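Glucose-1-phosphate uridylyltransferase (Sphingomonas elodea, PDB 2UX8) probably catalyses the formation of UDP-alpha-D-glucose and diphosphate from alpha-D-glucose 1-phosphate and UTP. Local coordinates at residues Y82-E85 / A86-A90; D173-T176 / H177-I181; D266-G269 / F270-N274. All coordinates share one frame; numbering follows the deposited sequence.

Interaction 1 (Y82-E85 / A86-A90)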
loop_
_atom_site.group_PDB
_atom_site.type_symbol
_atom_site.label_atom_id
_atom_site.label_comp_id
_atom_site.label_asym_id
_atom_site.label_seq_id
_atom_site.Cartn_x
_atom_site.Cartn_y
_atom_site.Cartn_z
ATOM N N TYR C 82 -0.598 -6.909 13.557
ATOM C CA TYR C 82 -0.441 -8.336 13.754
ATOM C C TYR C 82 0.953 -8.889 14.045
ATOM O O TYR C 82 1.181 -9.433 15.124
ATOM C CB TYR C 82 -1.049 -9.084 12.575
ATOM C CG TYR C 82 -1.494 -10.463 12.957
ATOM C CD1 TYR C 82 -2.737 -10.675 13.542
ATOM C CD2 TYR C 82 -0.643 -11.552 12.802
ATOM C CE1 TYR C 82 -3.121 -11.944 13.970
ATOM C CE2 TYR C 82 -1.015 -12.828 13.228
ATOM C CZ TYR C 82 -2.255 -13.015 13.811
ATOM O OH TYR C 82 -2.627 -14.269 14.238
ATOM N N GLU C 83 1.887 -8.763 13.109
ATOM C CA GLU C 83 3.225 -9.308 13.324
ATOM C C GLU C 83 3.954 -8.645 14.481
ATOM O O GLU C 83 4.675 -9.306 15.231
ATOM C CB GLU C 83 4.069 -9.201 12.053
ATOM C CG GLU C 83 5.391 -9.946 12.141
ATOM C CD GLU C 83 6.160 -9.923 10.841
ATOM O OE1 GLU C 83 5.552 -10.235 9.801
ATOM O OE2 GLU C 83 7.367 -9.599 10.852
ATOM N N LEU C 84 3.762 -7.340 14.627
ATOM C CA LEU C 84 4.394 -6.590 15.706
ATOM C C LEU C 84 3.990 -7.131 17.068
ATOM O O LEU C 84 4.836 -7.448 17.899
ATOM C CB LEU C 84 3.982 -5.129 15.633
ATOM C CG LEU C 84 4.438 -4.240 16.787
ATOM C CD1 LEU C 84 5.963 -4.208 16.873
ATOM C CD2 LEU C 84 3.887 -2.861 16.573
ATOM N N GLU C 85 2.684 -7.213 17.298
ATOM C CA GLU C 85 2.166 -7.717 18.567
ATOM C C GLU C 85 2.661 -9.132 18.840
ATOM O O GLU C 85 2.861 -9.517 19.996
ATOM C CB GLU C 85 0.627 -7.717 18.582
ATOM C CG GLU C 85 -0.005 -6.341 18.427
ATOM C CD GLU C 85 -1.447 -6.280 18.910
ATOM O OE1 GLU C 85 -1.973 -7.324 19.362
ATOM O OE2 GLU C 85 -2.051 -5.180 18.836
ATOM N N ALA C 86 2.848 -9.910 17.776
ATOM C CA ALA C 86 3.325 -11.281 17.919
ATOM C C ALA C 86 4.783 -11.244 18.337
ATOM O O ALA C 86 5.198 -11.955 19.249
ATOM C CB ALA C 86 3.176 -12.031 16.615
ATOM N N THR C 87 5.558 -10.402 17.664
ATOM C CA THR C 87 6.977 -10.255 17.960
ATOM C C THR C 87 7.199 -9.839 19.410
ATOM O O THR C 87 8.067 -10.365 20.094
ATOM C CB THR C 87 7.616 -9.175 17.086
ATOM O OG1 THR C 87 7.485 -9.536 15.716
ATOM C CG2 THR C 87 9.079 -9.014 17.418
ATOM N N MET C 88 6.423 -8.870 19.866
ATOM C CA MET C 88 6.549 -8.385 21.230
ATOM C C MET C 88 6.202 -9.449 22.246
ATOM O O MET C 88 6.879 -9.593 23.262
ATOM C CB MET C 88 5.652 -7.176 21.444
ATOM C CG MET C 88 6.129 -5.945 20.722
ATOM S SD MET C 88 5.075 -4.559 21.082
ATOM C CE MET C 88 5.887 -3.903 22.549
ATOM N N ALA C 89 5.130 -10.183 21.978
ATOM C CA ALA C 89 4.708 -11.254 22.861
ATOM C C ALA C 89 5.835 -12.285 22.959
ATOM O O ALA C 89 6.094 -12.832 24.022
ATOM C CB ALA C 89 3.445 -11.899 22.317
ATOM N N ALA C 90 6.506 -12.536 21.841
ATOM C CA ALA C 90 7.605 -13.496 21.794
ATOM C C ALA C 90 8.812 -12.962 22.542
ATOM O O ALA C 90 9.857 -13.597 22.587
ATOM C CB ALA C 90 7.986 -13.780 20.342
#
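Thr87 turns its hydroxyl back onto the preceding helical turn, where OG1 gives a hydrogen bond of 2.9 Å to Glu83 O. The group reaches the carbonyl because OG1 stands beside the residue's own backbone N and opposite its carbonyl carbon (chi1 -61°), while the methyl CG2 takes the place anti to N. OG1 comes from above the carbonyl plane, well off the lone pairs. The same oxygen accepts the backbone N of Thr87 at 2.8 Å, closer to the carbonyl plane, with an N-H...O angle of 160°. Two donors from one residue thus grip Glu83 O and fix the rotation of the threonine side chain. Glu83 itself sends an extended chain outward, CG anti to its N (chi1 -171°), and crosses Thr87 at a slant; Glu83 CG stays 4.2 Å from Thr87 OG1. Its carboxylate is engaged beyond the helix, OE1 in a salt bridge with Arg69 of the second subunit.

One residue further round, Leu84 and Met88 make the apolar pair. A single leucine branch does the touching, CD1 lying 4.2 Å from Met88 CG, and the methionine chain then bends so that its end leads away. Met88 CG also rests 3.4 Å from Leu84 O, the carbonyl that accepts Met88 N at 2.9 Å. Both side chains pack on Leu29 of the second subunit, and Met88 also meets Lys93 and Leu95 of its own chain. Tyr82 packs on Glu83 of the third subunit.

The i to i+4 ladder, including Ala86 N to Tyr82 O (3.2 Å) and Ala89 N to Glu85 O (3.1 Å), is that of an alpha-helix, here with a threonine hydroxyl bonded to the carbonyl four residues back.

Interaction 2 (D173-T176 / H177-I181). With G1P (1-O-phosphono-alpha-D-glucopyranose), chain K.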
loop_
_atom_site.group_PDB
_atom_site.type_symbol
_atom_site.label_atom_id
_atom_site.label_comp_id
_atom_site.label_asym_id
_atom_site.label_seq_id
_atom_site.Cartn_x
_atom_site.Cartn_y
_atom_site.Cartn_z
ATOM N N ASP C 173 0.467 41.130 15.156
ATOM C CA ASP C 173 -0.080 41.889 14.037
ATOM C C ASP C 173 0.390 41.434 12.653
ATOM O O ASP C 173 -0.412 41.345 11.723
ATOM C CB ASP C 173 0.218 43.385 14.215
ATOM C CG ASP C 173 -0.584 44.014 15.346
ATOM O OD1 ASP C 173 -1.488 43.348 15.881
ATOM O OD2 ASP C 173 -0.320 45.180 15.700
ATOM N N ASP C 174 1.679 41.145 12.508
ATOM C CA ASP C 174 2.204 40.713 11.216
ATOM C C ASP C 174 1.864 39.263 10.909
ATOM O O ASP C 174 2.290 38.720 9.893
ATOM C CB ASP C 174 3.728 40.920 11.139
ATOM C CG ASP C 174 4.354 41.267 12.481
ATOM O OD1 ASP C 174 3.712 41.968 13.284
ATOM O OD2 ASP C 174 5.508 40.861 12.728
ATOM N N GLN C 175 1.067 38.655 11.784
ATOM C CA GLN C 175 0.668 37.257 11.649
ATOM C C GLN C 175 -0.787 37.077 11.250
ATOM O O GLN C 175 -1.180 36.024 10.749
ATOM C CB GLN C 175 0.874 36.542 12.980
ATOM C CG GLN C 175 1.688 35.290 12.860
ATOM C CD GLN C 175 3.088 35.595 12.398
ATOM O OE1 GLN C 175 3.897 36.128 13.157
ATOM N NE2 GLN C 175 3.379 35.280 11.144
ATOM N N THR C 176 -1.582 38.108 11.493
ATOM C CA THR C 176 -3.012 38.077 11.218
ATOM C C THR C 176 -3.474 37.675 9.816
ATOM O O THR C 176 -4.539 37.079 9.664
ATOM C CB THR C 176 -3.640 39.432 11.586
ATOM O OG1 THR C 176 -3.575 39.607 13.002
ATOM C CG2 THR C 176 -5.084 39.498 11.163
ATOM N N HIS C 177 -2.686 37.981 8.796
ATOM C CA HIS C 177 -3.076 37.651 7.430
ATOM C C HIS C 177 -3.001 36.154 7.120
ATOM O O HIS C 177 -3.339 35.732 6.014
ATOM C CB HIS C 177 -2.187 38.415 6.447
ATOM C CG HIS C 177 -0.768 37.940 6.432
ATOM N ND1 HIS C 177 -0.306 37.010 5.524
ATOM C CD2 HIS C 177 0.273 38.212 7.257
ATOM C CE1 HIS C 177 0.958 36.728 5.790
ATOM N NE2 HIS C 177 1.333 37.443 6.838
ATOM N N ARG C 178 -2.568 35.355 8.093
ATOM C CA ARG C 178 -2.433 33.914 7.889
ATOM C C ARG C 178 -3.565 33.101 8.501
ATOM O O ARG C 178 -3.666 31.896 8.268
ATOM C CB ARG C 178 -1.129 33.404 8.500
ATOM C CG ARG C 178 0.083 34.279 8.286
ATOM C CD ARG C 178 1.251 33.747 9.108
ATOM N NE ARG C 178 1.732 32.472 8.589
ATOM C CZ ARG C 178 2.391 31.570 9.306
ATOM N NH1 ARG C 178 2.645 31.801 10.585
ATOM N NH2 ARG C 178 2.796 30.442 8.739
ATOM N N TYR C 179 -4.409 33.743 9.296
ATOM C CA TYR C 179 -5.489 33.017 9.944
ATOM C C TYR C 179 -6.837 33.633 9.663
ATOM O O TYR C 179 -6.942 34.670 9.012
ATOM C CB TYR C 179 -5.302 33.012 11.464
ATOM C CG TYR C 179 -3.932 32.614 11.985
ATOM C CD1 TYR C 179 -2.820 33.439 11.809
ATOM C CD2 TYR C 179 -3.764 31.436 12.715
ATOM C CE1 TYR C 179 -1.580 33.101 12.355
ATOM C CE2 TYR C 179 -2.533 31.092 13.260
ATOM C CZ TYR C 179 -1.448 31.927 13.080
ATOM O OH TYR C 179 -0.236 31.595 13.639
ATOM N N GLY C 180 -7.874 32.975 10.165
ATOM C CA GLY C 180 -9.212 33.506 10.026
ATOM C C GLY C 180 -9.279 34.390 11.251
ATOM O O GLY C 180 -8.853 33.969 12.331
ATOM N N ILE C 181 -9.784 35.610 11.111
ATOM C CA ILE C 181 -9.831 36.499 12.260
ATOM C C ILE C 181 -11.224 36.718 12.819
ATOM O O ILE C 181 -12.196 36.832 12.077
ATOM C CB ILE C 181 -9.174 37.846 11.918
ATOM C CG1 ILE C 181 -7.681 37.623 11.671
ATOM C CG2 ILE C 181 -9.373 38.839 13.051
ATOM C CD1 ILE C 181 -6.939 37.041 12.873
HETATM C C1 G1P K . -7.519 27.102 8.492
HETATM C C2 G1P K . -8.719 28.063 8.609
HETATM C C3 G1P K . -8.235 29.377 9.245
HETATM C C4 G1P K . -7.690 29.054 10.632
HETATM C C5 G1P K . -6.515 28.063 10.470
HETATM C C6 G1P K . -5.962 27.707 11.859
HETATM O O1 G1P K . -6.533 27.687 7.611
HETATM O O2 G1P K . -9.241 28.316 7.306
HETATM O O3 G1P K . -9.327 30.279 9.367
HETATM O O4 G1P K . -7.234 30.259 11.247
HETATM O O5 G1P K . -6.975 26.841 9.826
HETATM O O6 G1P K . -4.877 26.784 11.743
HETATM P P G1P K . -5.343 26.625 7.308
HETATM O O1P G1P K . -5.890 25.376 6.721
HETATM O O2P G1P K . -4.291 27.294 6.303
HETATM O O3P G1P K . -4.563 26.266 8.673
#
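The Thr176 methyl CG2 lies 3.2 Å from CG1 of Ile181, the first residue of strand 181-188, in the connection from strand 164-170, a loop of the GT-A-type nucleotidyl transferase fold that borders the sugar pocket. The two side chains cross at about a right angle, and Val171, Pro201 and Ala206 also touch the threonine. On this packed side too, Gln175 O sits at the edge of the Tyr179 ring, in its plane, 3.2 Å from Tyr179 CD1. That carbonyl also takes the Arg178 N-H at 3.1 Å, the donor standing above the carbonyl plane.

The outer side is looser and more exposed. The glutamine chain bends at chi2 (64°), which brings its amide alongside Arg178: Gln175 NE2 lies 3.3 Å from Arg178 CD, the amide and guanidinium planes 78° apart. Arg178 CG lies over one face of the His177 ring, toward its rim, while Asp174 O faces that ring's edge. Replacing Arg178 by an alanine would probably leave the Gln175 amide freer to turn and the histidine face without that methylene.

Past Tyr179 the backbone reaches the sugar: Gly180 N donates to G1P O4 at 3.0 Å, nearly straight at 168°.

Interaction 3 (D266-G269 / F270-N274)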
loop_
_atom_site.group_PDB
_atom_site.type_symbol
_atom_site.label_atom_id
_atom_site.label_comp_id
_atom_site.label_asym_id
_atom_site.label_seq_id
_atom_site.Cartn_x
_atom_site.Cartn_y
_atom_site.Cartn_z
ATOM N N ASP C 266 4.995 24.395 10.765
ATOM C CA ASP C 266 6.289 24.895 10.322
ATOM C C ASP C 266 7.403 24.231 11.144
ATOM O O ASP C 266 7.238 23.943 12.324
ATOM C CB ASP C 266 6.348 26.422 10.426
ATOM C CG ASP C 266 6.819 26.901 11.773
ATOM O OD1 ASP C 266 8.040 27.140 11.927
ATOM O OD2 ASP C 266 5.965 27.034 12.674
ATOM N N LYS C 267 8.536 23.977 10.501
ATOM C CA LYS C 267 9.658 23.306 11.136
ATOM C C LYS C 267 10.057 23.753 12.530
ATOM O O LYS C 267 10.326 22.909 13.383
ATOM C CB LYS C 267 10.878 23.366 10.229
ATOM C CG LYS C 267 10.595 22.850 8.845
ATOM C CD LYS C 267 11.822 22.913 7.967
ATOM C CE LYS C 267 11.436 22.699 6.515
ATOM N NZ LYS C 267 12.631 22.651 5.621
ATOM N N ALA C 268 10.120 25.059 12.769
ATOM C CA ALA C 268 10.501 25.565 14.092
ATOM C C ALA C 268 9.527 25.100 15.170
ATOM O O ALA C 268 9.937 24.695 16.252
ATOM C CB ALA C 268 10.576 27.087 14.080
ATOM N N GLY C 269 8.239 25.158 14.875
ATOM C CA GLY C 269 7.260 24.726 15.848
ATOM C C GLY C 269 7.395 23.243 16.132
ATOM O O GLY C 269 7.345 22.806 17.291
ATOM N N PHE C 270 7.562 22.469 15.064
ATOM C CA PHE C 270 7.702 21.033 15.174
ATOM C C PHE C 270 8.812 20.697 16.163
ATOM O O PHE C 270 8.635 19.870 17.062
ATOM C CB PHE C 270 8.026 20.446 13.803
ATOM C CG PHE C 270 8.301 18.985 13.835
ATOM C CD1 PHE C 270 7.270 18.075 14.057
ATOM C CD2 PHE C 270 9.602 18.512 13.713
ATOM C CE1 PHE C 270 7.537 16.707 14.160
ATOM C CE2 PHE C 270 9.882 17.145 13.814
ATOM C CZ PHE C 270 8.849 16.243 14.038
ATOM N N ILE C 271 9.958 21.345 15.997
ATOM C CA ILE C 271 11.088 21.102 16.878
ATOM C C ILE C 271 10.816 21.557 18.312
ATOM O O ILE C 271 11.149 20.856 19.272
ATOM C CB ILE C 271 12.357 21.762 16.305
ATOM C CG1 ILE C 271 12.929 20.852 15.215
ATOM C CG2 ILE C 271 13.390 21.994 17.402
ATOM C CD1 ILE C 271 13.798 21.553 14.217
ATOM N N GLN C 272 10.189 22.719 18.451
ATOM C CA GLN C 272 9.872 23.233 19.769
ATOM C C GLN C 272 8.924 22.291 20.492
ATOM O O GLN C 272 9.093 22.038 21.679
ATOM C CB GLN C 272 9.277 24.634 19.656
ATOM C CG GLN C 272 10.318 25.691 19.381
ATOM C CD GLN C 272 9.714 26.993 18.920
ATOM O OE1 GLN C 272 8.595 27.333 19.294
ATOM N NE2 GLN C 272 10.455 27.738 18.108
ATOM N N ALA C 273 7.939 21.761 19.779
ATOM C CA ALA C 273 6.998 20.834 20.400
ATOM C C ALA C 273 7.727 19.606 20.938
ATOM O O ALA C 273 7.482 19.184 22.073
ATOM C CB ALA C 273 5.931 20.405 19.404
ATOM N N ASN C 274 8.617 19.040 20.123
ATOM C CA ASN C 274 9.396 17.862 20.504
ATOM C C ASN C 274 10.186 18.117 21.777
ATOM O O ASN C 274 10.265 17.268 22.661
ATOM C CB ASN C 274 10.371 17.495 19.384
ATOM C CG ASN C 274 9.784 16.508 18.393
ATOM O OD1 ASN C 274 9.853 15.300 18.605
ATOM N ND2 ASN C 274 9.197 17.020 17.308
#
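Phe270 O is gripped twice by Asn274, at 2.9 Å by the side-chain ND2 and at 3.2 Å by the backbone N. The two donors come from opposite faces of the carbonyl plane. ND2 stands well above that plane, although the oxygen lies close to the plane of the asparagine amide and the N-H points nearly straight at it (165°). The bond fixes the amide, and it places ND2 over one face of the Phe270 ring, 3.3 Å above the plane and offset toward the rim.

In the backbone ladder, Asp266 O accepts Phe270 N at 3.1 Å and, three residues on, Gly269 O accepts Ala273 N at 2.8 Å. Asp266 is the N-cap: its OD1 takes Ala268 N at 3.1 Å, a weak bond because the N-H is badly bent. The cap begins helix 267-279.

Gln272 lies along the preceding turn. Its CG is anti to the carbonyl carbon (chi1 -77°) and touches Ala268 O at 3.3 Å, the oxygen that also accepts Gln272 N. The chain then runs extended, which carries Gln272 NE2 to the side of the Ala268 methyl, 4.1 Å from Ala268 CB. Phe270, by contrast, has CG anti to its N (chi1 175°), which turns the ring away from the preceding turn while CB stays beside Lys267 O.

That ring makes an edge-to-face pair with Phe28 and packs on Leu40. Ala273 and Gln272 lie against Tyr262 of strand 260-263, which joins strand 142-145 in a small antiparallel sheet. The helix also meets the second subunit: Lys267 NZ forms a salt bridge with Asp44 of the second subunit, and Ile271 and Gln272 pack on Ala278 and Phe291 of that subunit, respectively. Helix 267-279 thus lies between its own chain's small sheet and a neighbouring subunit, with Gln272 touching both.

In the fold
Interactions 1, 2 and 3 follow one another along the chain. Interaction 2 contributes Tyr179 and Gly180 to the glucose-1-phosphate pocket; Glu199 and Val212 also bond the ligand. Interaction 3 is its nearer neighbour, with centres 20 Å apart and nearest atoms about 6 Å apart, without touching. The Asp266 side chain is about 9 Å from that of Asp142, a ligand-binding residue, and about 11 Å from the ligand. Interaction 1 lies across the chain's centre from interaction 2, centres 48 Å apart, and away from the binding site. It shares with interaction 3, 33 Å away between centres, a contact with the second subunit, so two separate helices join the same neighbour.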